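Local coordinates for putative uncharacterized protein (Streptococcus suis, PDB 4XZ7) that probably works as a transglutaminase, modifying protein glutamine side chains, and acts as a dimeric antiphagocytic virulence factor, this chain being one part of a longer protein with a signal sequence, at residues 349-352 / 353-356; 234-237 / 238-242; 299-303 / 304-308. All coordinates share one frame; numbering follows the deposited sequence.

Contact 1 of 3, residues 349-352 / 353-356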
loop_
_atom_site.group_PDB
_atom_site.type_symbol
_atom_site.label_atom_id
_atom_site.label_comp_id
_atom_site.label_asym_id
_atom_site.label_seq_id
_atom_site.Cartn_x
_atom_site.Cartn_y
_atom_site.Cartn_z
ATOM N N LYS B 349 27.845 -24.696 -1.791
ATOM C CA LYS B 349 28.777 -25.330 -0.883
ATOM C C LYS B 349 29.484 -24.270 -0.040
ATOM O O LYS B 349 29.777 -24.500 1.132
ATOM C CB LYS B 349 29.769 -26.194 -1.658
ATOM C CG LYS B 349 29.105 -27.346 -2.410
ATOM C CD LYS B 349 30.090 -28.045 -3.337
ATOM C CE LYS B 349 29.399 -29.188 -4.060
ATOM N NZ LYS B 349 27.938 -28.892 -4.199
ATOM N N ALA B 350 29.733 -23.100 -0.622
ATOM C CA ALA B 350 30.228 -21.976 0.164
ATOM C C ALA B 350 29.056 -21.084 0.526
ATOM O O ALA B 350 27.917 -21.382 0.187
ATOM C CB ALA B 350 31.290 -21.194 -0.595
ATOM N N GLU B 351 29.330 -19.988 1.216
ATOM C CA GLU B 351 28.267 -19.056 1.574
ATOM C C GLU B 351 28.668 -17.616 1.327
ATOM O O GLU B 351 28.111 -16.685 1.921
ATOM C CB GLU B 351 27.856 -19.252 3.030
ATOM C CG GLU B 351 26.678 -20.193 3.160
ATOM C CD GLU B 351 25.447 -19.666 2.444
ATOM O OE1 GLU B 351 24.957 -18.591 2.846
ATOM O OE2 GLU B 351 24.977 -20.312 1.478
ATOM N N ARG B 352 29.637 -17.441 0.436
ATOM C CA ARG B 352 30.082 -16.121 0.023
ATOM C C ARG B 352 30.677 -16.210 -1.370
ATOM O O ARG B 352 31.230 -17.237 -1.744
ATOM C CB ARG B 352 31.101 -15.548 1.014
ATOM C CG ARG B 352 32.179 -16.535 1.439
ATOM C CD ARG B 352 33.182 -15.891 2.389
ATOM N NE ARG B 352 33.890 -14.787 1.747
ATOM C CZ ARG B 352 35.044 -14.912 1.099
ATOM N NH1 ARG B 352 35.635 -16.098 1.011
ATOM N NH2 ARG B 352 35.610 -13.849 0.541
ATOM N N ASN B 353 30.533 -15.131 -2.133
ATOM C CA ASN B 353 31.102 -15.014 -3.474
ATOM C C ASN B 353 30.673 -16.115 -4.439
ATOM O O ASN B 353 31.505 -16.690 -5.147
ATOM C CB ASN B 353 32.632 -14.967 -3.403
ATOM C CG ASN B 353 33.249 -14.333 -4.638
ATOM O OD1 ASN B 353 32.652 -13.461 -5.267
ATOM N ND2 ASN B 353 34.436 -14.784 -5.001
ATOM N N TYR B 354 29.372 -16.395 -4.476
ATOM C CA TYR B 354 28.807 -17.218 -5.538
ATOM C C TYR B 354 27.604 -16.538 -6.177
ATOM O O TYR B 354 26.923 -15.737 -5.549
ATOM C CB TYR B 354 28.396 -18.605 -5.022
ATOM C CG TYR B 354 27.264 -18.579 -4.026
ATOM C CD1 TYR B 354 25.937 -18.695 -4.439
ATOM C CD2 TYR B 354 27.516 -18.421 -2.669
ATOM C CE1 TYR B 354 24.886 -18.660 -3.513
ATOM C CE2 TYR B 354 26.479 -18.388 -1.743
ATOM C CZ TYR B 354 25.171 -18.511 -2.173
ATOM O OH TYR B 354 24.150 -18.476 -1.249
ATOM N N MET B 355 27.373 -16.872 -7.439
ATOM C CA MET B 355 26.131 -16.583 -8.140
ATOM C C MET B 355 25.520 -17.914 -8.553
ATOM O O MET B 355 26.232 -18.803 -9.031
ATOM C CB MET B 355 26.370 -15.686 -9.364
ATOM C CG MET B 355 26.623 -14.230 -8.982
ATOM S SD MET B 355 25.133 -13.526 -8.251
ATOM C CE MET B 355 25.779 -12.444 -6.981
ATOM N N ILE B 356 24.216 -18.057 -8.348
ATOM C CA ILE B 356 23.508 -19.277 -8.718
ATOM C C ILE B 356 23.102 -19.229 -10.190
ATOM O O ILE B 356 22.164 -18.538 -10.561
ATOM C CB ILE B 356 22.262 -19.492 -7.821
ATOM C CG1 ILE B 356 22.698 -19.583 -6.355
ATOM C CG2 ILE B 356 21.497 -20.741 -8.260
ATOM C CD1 ILE B 356 21.570 -19.773 -5.348
#
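A G1 beta bulge at Asn353 and Tyr354 opens strand 354-357, and the loop residues Ala350, Glu351 and Arg352 just before it curl round the phenol ring of Tyr354. The strand lies between 282-288 and 340-343 in a five-stranded sheet, and both bulge residues face Lys288 on the antiparallel neighbour 282-288. Asn353 takes a left-handed conformation (phi 57°), as is usual at the first position of a G1 bulge. Its CB consequently sits close to the preceding peptide, 3.1 Å from Arg352 O. At the bulge the CB of Tyr354 points toward the loop before it. Its CG is placed between its own backbone N and carbonyl carbon (chi1 66°), which stands the ring up beside 350-352. Along one ring edge Tyr354 CE2 lies 3.8 Å from Glu351 CA, and Tyr354 CD2 lies 3.9 Å from Arg352 N, both near the ring plane. Ala350 O approaches Tyr354 CE2 obliquely at 3.8 Å. Glu351 starts out away from the ring, but the bend at its second torsion brings the carboxylate back alongside, with OE2 3.4 Å from Tyr354 OH and the carboxylate turned 58° from the ring plane. The side-chain ends of Arg352 and Asn353 lead away from this packing, Arg352 NE bonding to Ala290 O and Asn353 ND2 to Ser338 O. On the other side of the strand, Met355 packs on His295 and Thr297 of 294-302. The loop backbone thus packs along one edge of the ring, with Pro348 and Lys288 adding to the packing of Tyr354; the salt bridge from Lys288 NZ to Glu351 OE1 probably favours the ionised carboxylate and limits its rotation.

Contact 2 of 3, residues 234-237 / 238-242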
loop_
_atom_site.group_PDB
_atom_site.type_symbol
_atom_site.label_atom_id
_atom_site.label_comp_id
_atom_site.label_asym_id
_atom_site.label_seq_id
_atom_site.Cartn_x
_atom_site.Cartn_y
_atom_site.Cartn_z
ATOM N N ALA B 234 18.024 1.854 1.521
ATOM C CA ALA B 234 17.223 0.664 1.272
ATOM C C ALA B 234 18.076 -0.599 1.366
ATOM O O ALA B 234 17.605 -1.616 1.857
ATOM C CB ALA B 234 16.548 0.755 -0.077
ATOM N N ALA B 235 19.326 -0.543 0.899
ATOM C CA ALA B 235 20.189 -1.726 0.958
ATOM C C ALA B 235 20.479 -2.066 2.427
ATOM O O ALA B 235 20.485 -3.234 2.837
ATOM C CB ALA B 235 21.488 -1.499 0.193
ATOM N N ASN B 236 20.718 -1.012 3.197
ATOM C CA ASN B 236 20.913 -1.100 4.631
ATOM C C ASN B 236 19.746 -1.825 5.307
ATOM O O ASN B 236 19.937 -2.817 6.012
ATOM C CB ASN B 236 21.083 0.304 5.206
ATOM C CG ASN B 236 22.191 0.385 6.221
ATOM O OD1 ASN B 236 23.293 0.857 5.920
ATOM N ND2 ASN B 236 21.913 -0.081 7.440
ATOM N N LYS B 237 18.532 -1.342 5.074
ATOM C CA LYS B 237 17.364 -1.986 5.671
ATOM C C LYS B 237 17.143 -3.404 5.141
ATOM O O LYS B 237 16.623 -4.267 5.845
ATOM C CB LYS B 237 16.108 -1.140 5.442
ATOM C CG LYS B 237 16.256 0.321 5.875
ATOM C CD LYS B 237 17.005 0.508 7.201
ATOM C CE LYS B 237 17.453 1.976 7.402
ATOM N NZ LYS B 237 18.326 2.478 6.283
ATOM N N ALA B 238 17.544 -3.668 3.907
ATOM C CA ALA B 238 17.334 -5.009 3.366
ATOM C C ALA B 238 18.296 -6.032 3.980
ATOM O O ALA B 238 17.922 -7.193 4.135
ATOM C CB ALA B 238 17.461 -5.010 1.844
ATOM N N VAL B 239 19.523 -5.631 4.325
ATOM C CA VAL B 239 20.445 -6.609 4.927
ATOM C C VAL B 239 19.986 -7.013 6.324
ATOM O O VAL B 239 20.325 -8.092 6.806
ATOM C CB VAL B 239 21.910 -6.107 5.027
ATOM C CG1 VAL B 239 22.428 -5.642 3.664
ATOM C CG2 VAL B 239 22.063 -5.021 6.089
ATOM N N GLN B 240 19.215 -6.147 6.972
ATOM C CA GLN B 240 18.661 -6.464 8.280
ATOM C C GLN B 240 17.212 -6.878 8.109
ATOM O O GLN B 240 16.353 -6.498 8.903
ATOM C CB GLN B 240 18.792 -5.270 9.226
ATOM C CG GLN B 240 18.467 -3.923 8.596
ATOM C CD GLN B 240 19.374 -2.799 9.094
ATOM O OE1 GLN B 240 18.913 -1.697 9.396
ATOM N NE2 GLN B 240 20.673 -3.073 9.167
ATOM N N ASN B 241 16.989 -7.693 7.076
ATOM C CA ASN B 241 15.681 -8.007 6.493
ATOM C C ASN B 241 14.483 -7.268 7.080
ATOM O O ASN B 241 13.558 -7.861 7.639
ATOM C CB ASN B 241 15.437 -9.512 6.555
ATOM C CG ASN B 241 15.225 -10.117 5.172
ATOM O OD1 ASN B 241 15.838 -9.681 4.189
ATOM N ND2 ASN B 241 14.343 -11.110 5.084
ATOM N N TYR B 242 14.522 -5.951 6.931
ATOM C CA TYR B 242 13.467 -5.068 7.388
ATOM C C TYR B 242 12.542 -4.777 6.216
ATOM O O TYR B 242 13.010 -4.373 5.156
ATOM C CB TYR B 242 14.085 -3.788 7.952
ATOM C CG TYR B 242 13.117 -2.746 8.455
ATOM C CD1 TYR B 242 12.623 -2.800 9.750
ATOM C CD2 TYR B 242 12.732 -1.683 7.650
ATOM C CE1 TYR B 242 11.759 -1.836 10.220
ATOM C CE2 TYR B 242 11.870 -0.716 8.110
ATOM C CZ TYR B 242 11.388 -0.796 9.395
ATOM O OH TYR B 242 10.526 0.166 9.860
#
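Lys237 O, near the C-terminal end of helix 232-239, receives Tyr242 N from five residues on at 2.9 Å with a nearly straight bond (N-H...O 162°), as in a pi-turn. Gln240 N adds a weak bond to the same oxygen. Just before this the bonds are the i to i+4 bonds of an alpha-helix: Ala238 N donates to Ala234 O at 2.9 Å, and Val239 N donates to Ala235 O at 3.0 Å. Within the turn, Asn236 O receives a weak bond from Val239 N. Gln240 NE2 comes within 3.2 Å of Asn236 O, but at too poor an angle to bond. Gln240 CG, set between its own N and carbonyl carbon (chi1 42°), is tucked 3.3 Å from Lys237 O, and its amide runs beside the Lys237 chain, with OE1 3.6 Å from Lys237 CD. Lys237 bends at its second and fourth torsions, which curls its ammonium back to donate to Glu233 O. The turn lies at the homodimer interface: Lys237 makes a cation-pi contact with Tyr242 of the second subunit, the reciprocal pair forms too, and Tyr242 OH bonds to Asp244 of that subunit. The buried ammonium is therefore met by a helix carbonyl and an aromatic ring, which would probably ease the cost of bringing Lys237 against Lys237 of the second subunit.

Contact 3 of 3, residues 299-303 / 304-308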
loop_
_atom_site.group_PDB
_atom_site.type_symbol
_atom_site.label_atom_id
_atom_site.label_comp_id
_atom_site.label_asym_id
_atom_site.label_seq_id
_atom_site.Cartn_x
_atom_site.Cartn_y
_atom_site.Cartn_z
ATOM N N ARG B 299 24.441 -12.313 -15.890
ATOM C CA ARG B 299 25.269 -13.215 -16.666
ATOM C C ARG B 299 25.097 -12.817 -18.107
ATOM O O ARG B 299 23.961 -12.625 -18.554
ATOM C CB ARG B 299 24.864 -14.651 -16.449
ATOM C CG ARG B 299 25.362 -15.211 -15.146
ATOM C CD ARG B 299 26.121 -16.485 -15.407
ATOM N NE ARG B 299 27.524 -16.346 -15.090
ATOM C CZ ARG B 299 28.470 -17.192 -15.472
ATOM N NH1 ARG B 299 29.715 -16.953 -15.114
ATOM N NH2 ARG B 299 28.178 -18.260 -16.209
ATOM N N VAL B 300 26.218 -12.637 -18.807
ATOM C CA VAL B 300 26.226 -12.136 -20.181
ATOM C C VAL B 300 27.121 -13.004 -21.042
ATOM O O VAL B 300 28.193 -13.412 -20.604
ATOM C CB VAL B 300 26.743 -10.685 -20.280
ATOM C CG1 VAL B 300 26.199 -10.010 -21.530
ATOM C CG2 VAL B 300 26.361 -9.893 -19.057
ATOM N N TYR B 301 26.700 -13.274 -22.268
ATOM C CA TYR B 301 27.523 -14.076 -23.161
ATOM C C TYR B 301 28.338 -13.191 -24.091
ATOM O O TYR B 301 27.784 -12.408 -24.847
ATOM C CB TYR B 301 26.656 -15.037 -23.980
ATOM C CG TYR B 301 27.459 -15.971 -24.862
ATOM C CD1 TYR B 301 28.054 -17.111 -24.334
ATOM C CD2 TYR B 301 27.621 -15.714 -26.213
ATOM C CE1 TYR B 301 28.793 -17.974 -25.133
ATOM C CE2 TYR B 301 28.365 -16.576 -27.029
ATOM C CZ TYR B 301 28.944 -17.704 -26.478
ATOM O OH TYR B 301 29.675 -18.568 -27.266
ATOM N N TYR B 302 29.655 -13.311 -24.031
ATOM C CA TYR B 302 30.501 -12.660 -25.028
ATOM C C TYR B 302 31.854 -13.334 -25.079
ATOM O O TYR B 302 32.264 -14.017 -24.122
ATOM C CB TYR B 302 30.651 -11.157 -24.750
ATOM C CG TYR B 302 31.220 -10.793 -23.386
ATOM C CD1 TYR B 302 30.377 -10.502 -22.309
ATOM C CD2 TYR B 302 32.594 -10.722 -23.182
ATOM C CE1 TYR B 302 30.897 -10.166 -21.063
ATOM C CE2 TYR B 302 33.122 -10.381 -21.944
ATOM C CZ TYR B 302 32.270 -10.108 -20.888
ATOM O OH TYR B 302 32.801 -9.774 -19.662
ATOM N N ASP B 303 32.526 -13.170 -26.216
ATOM C CA ASP B 303 33.832 -13.770 -26.425
ATOM C C ASP B 303 33.810 -15.247 -26.069
ATOM O O ASP B 303 34.591 -15.698 -25.231
ATOM C CB ASP B 303 34.896 -13.041 -25.594
ATOM C CG ASP B 303 35.197 -11.646 -26.120
ATOM O OD1 ASP B 303 34.474 -11.178 -27.027
ATOM O OD2 ASP B 303 36.154 -11.017 -25.618
ATOM N N LYS B 304 32.872 -15.980 -26.668
ATOM C CA LYS B 304 32.799 -17.432 -26.510
ATOM C C LYS B 304 32.523 -17.912 -25.093
ATOM O O LYS B 304 32.655 -19.113 -24.827
ATOM C CB LYS B 304 34.105 -18.099 -26.970
ATOM C CG LYS B 304 34.523 -17.839 -28.388
ATOM C CD LYS B 304 35.753 -18.694 -28.710
ATOM C CE LYS B 304 36.306 -18.387 -30.086
ATOM N NZ LYS B 304 37.492 -19.238 -30.422
ATOM N N LYS B 305 32.178 -17.009 -24.174
ATOM C CA LYS B 305 31.971 -17.444 -22.795
ATOM C C LYS B 305 30.848 -16.710 -22.076
ATOM O O LYS B 305 30.503 -15.576 -22.407
ATOM C CB LYS B 305 33.270 -17.293 -21.984
ATOM C CG LYS B 305 34.183 -18.520 -22.011
ATOM C CD LYS B 305 35.417 -18.321 -21.132
ATOM C CE LYS B 305 35.048 -18.001 -19.680
ATOM N NZ LYS B 305 34.499 -19.181 -18.934
ATOM N N TRP B 306 30.275 -17.385 -21.089
ATOM C CA TRP B 306 29.333 -16.747 -20.179
ATOM C C TRP B 306 30.122 -16.119 -19.044
ATOM O O TRP B 306 30.980 -16.771 -18.450
ATOM C CB TRP B 306 28.319 -17.758 -19.643
ATOM C CG TRP B 306 27.229 -18.062 -20.601
ATOM C CD1 TRP B 306 27.158 -19.114 -21.473
ATOM C CD2 TRP B 306 26.045 -17.291 -20.801
ATOM N NE1 TRP B 306 25.988 -19.044 -22.209
ATOM C CE2 TRP B 306 25.289 -17.931 -21.810
ATOM C CE3 TRP B 306 25.548 -16.117 -20.227
ATOM C CZ2 TRP B 306 24.068 -17.438 -22.247
ATOM C CZ3 TRP B 306 24.340 -15.626 -20.662
ATOM C CH2 TRP B 306 23.608 -16.287 -21.654
ATOM N N HIS B 307 29.835 -14.856 -18.759
ATOM C CA HIS B 307 30.534 -14.101 -17.727
ATOM C C HIS B 307 29.592 -13.562 -16.660
ATOM O O HIS B 307 28.449 -13.182 -16.960
ATOM C CB HIS B 307 31.291 -12.922 -18.341
ATOM C CG HIS B 307 32.232 -13.313 -19.433
ATOM N ND1 HIS B 307 33.492 -13.814 -19.184
ATOM C CD2 HIS B 307 32.090 -13.298 -20.777
ATOM C CE1 HIS B 307 34.090 -14.074 -20.332
ATOM N NE2 HIS B 307 33.259 -13.771 -21.314
ATOM N N THR B 308 30.078 -13.503 -15.422
ATOM C CA THR B 308 29.374 -12.763 -14.380
ATOM C C THR B 308 29.818 -11.301 -14.393
ATOM O O THR B 308 31.014 -10.993 -14.287
ATOM C CB THR B 308 29.605 -13.362 -12.988
ATOM O OG1 THR B 308 29.491 -14.786 -13.065
ATOM C CG2 THR B 308 28.576 -12.825 -12.003
HETATM O O HOH W 1 30.649 -20.723 -26.011
#
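Tyr302 lays the face of its ring over the imidazole of His307 in an offset stack, centroids 4.0 Å apart and planes 26° from parallel, with His307 CD2 above the ring centre. The two are diagonal neighbours on a tight beta hairpin whose strands, 294-302 and 305-309, are joined by a type I' turn from Tyr302 to Lys305. Antiparallel backbone bonds link Val300 with His307 and Tyr302 with Lys305 in both directions. Tyr302 O accepts twice, from Lys305 N and from His307 NE2 (3.0 Å), the donors coming from opposite faces of its carbonyl plane. Asp337 takes His307 ND1 and Glu336 takes Tyr302 OH, so the stacked pair is fixed at its outer ends as well. On the other face of the hairpin, the non-hydrogen-bonded pairing of Tyr301 with Trp306 sets Tyr301 CB 3.7 Å from the centroid of the Trp306 six-membered ring, almost on its normal, a CH-pi contact. With CG anti to N (chi1 -176°), the Tyr301 ring swings edge-on to the indole face, CD1 3.5 Å from Trp306 NE1. Further along, Arg299 grips Thr308 OG1 side-on, with NE at 3.2 Å and NH1 at 3.0 Å, both nearly in the guanidinium plane; its NH2 forms a salt bridge with Glu362. At the turn, one water bridges Tyr301 OH (2.7 Å) and Lys304 O (2.8 Å), donating to the carbonyl.

From the N terminus, contact 2 comes first, at the C-terminal part of helix 232-239 and the turn after it, at the dimer interface. Contact 3 follows, closing the two-residue loop between strands 294-302 and 305-309. Contact 1 ends the series, where the loop after strand 340-343 enters strand 354-357. None nests in or crosses another. Contacts 1 and 3 belong to the same five-stranded sheet, in which 305-309 and 340-343 are the outermost strands within the chain; they touch where Met355 CG packs against Thr308 CG2 at 3.9 Å. Contact 2 stands apart, its centre about 20 Å from that of contact 1 and about 31 Å from that of contact 3.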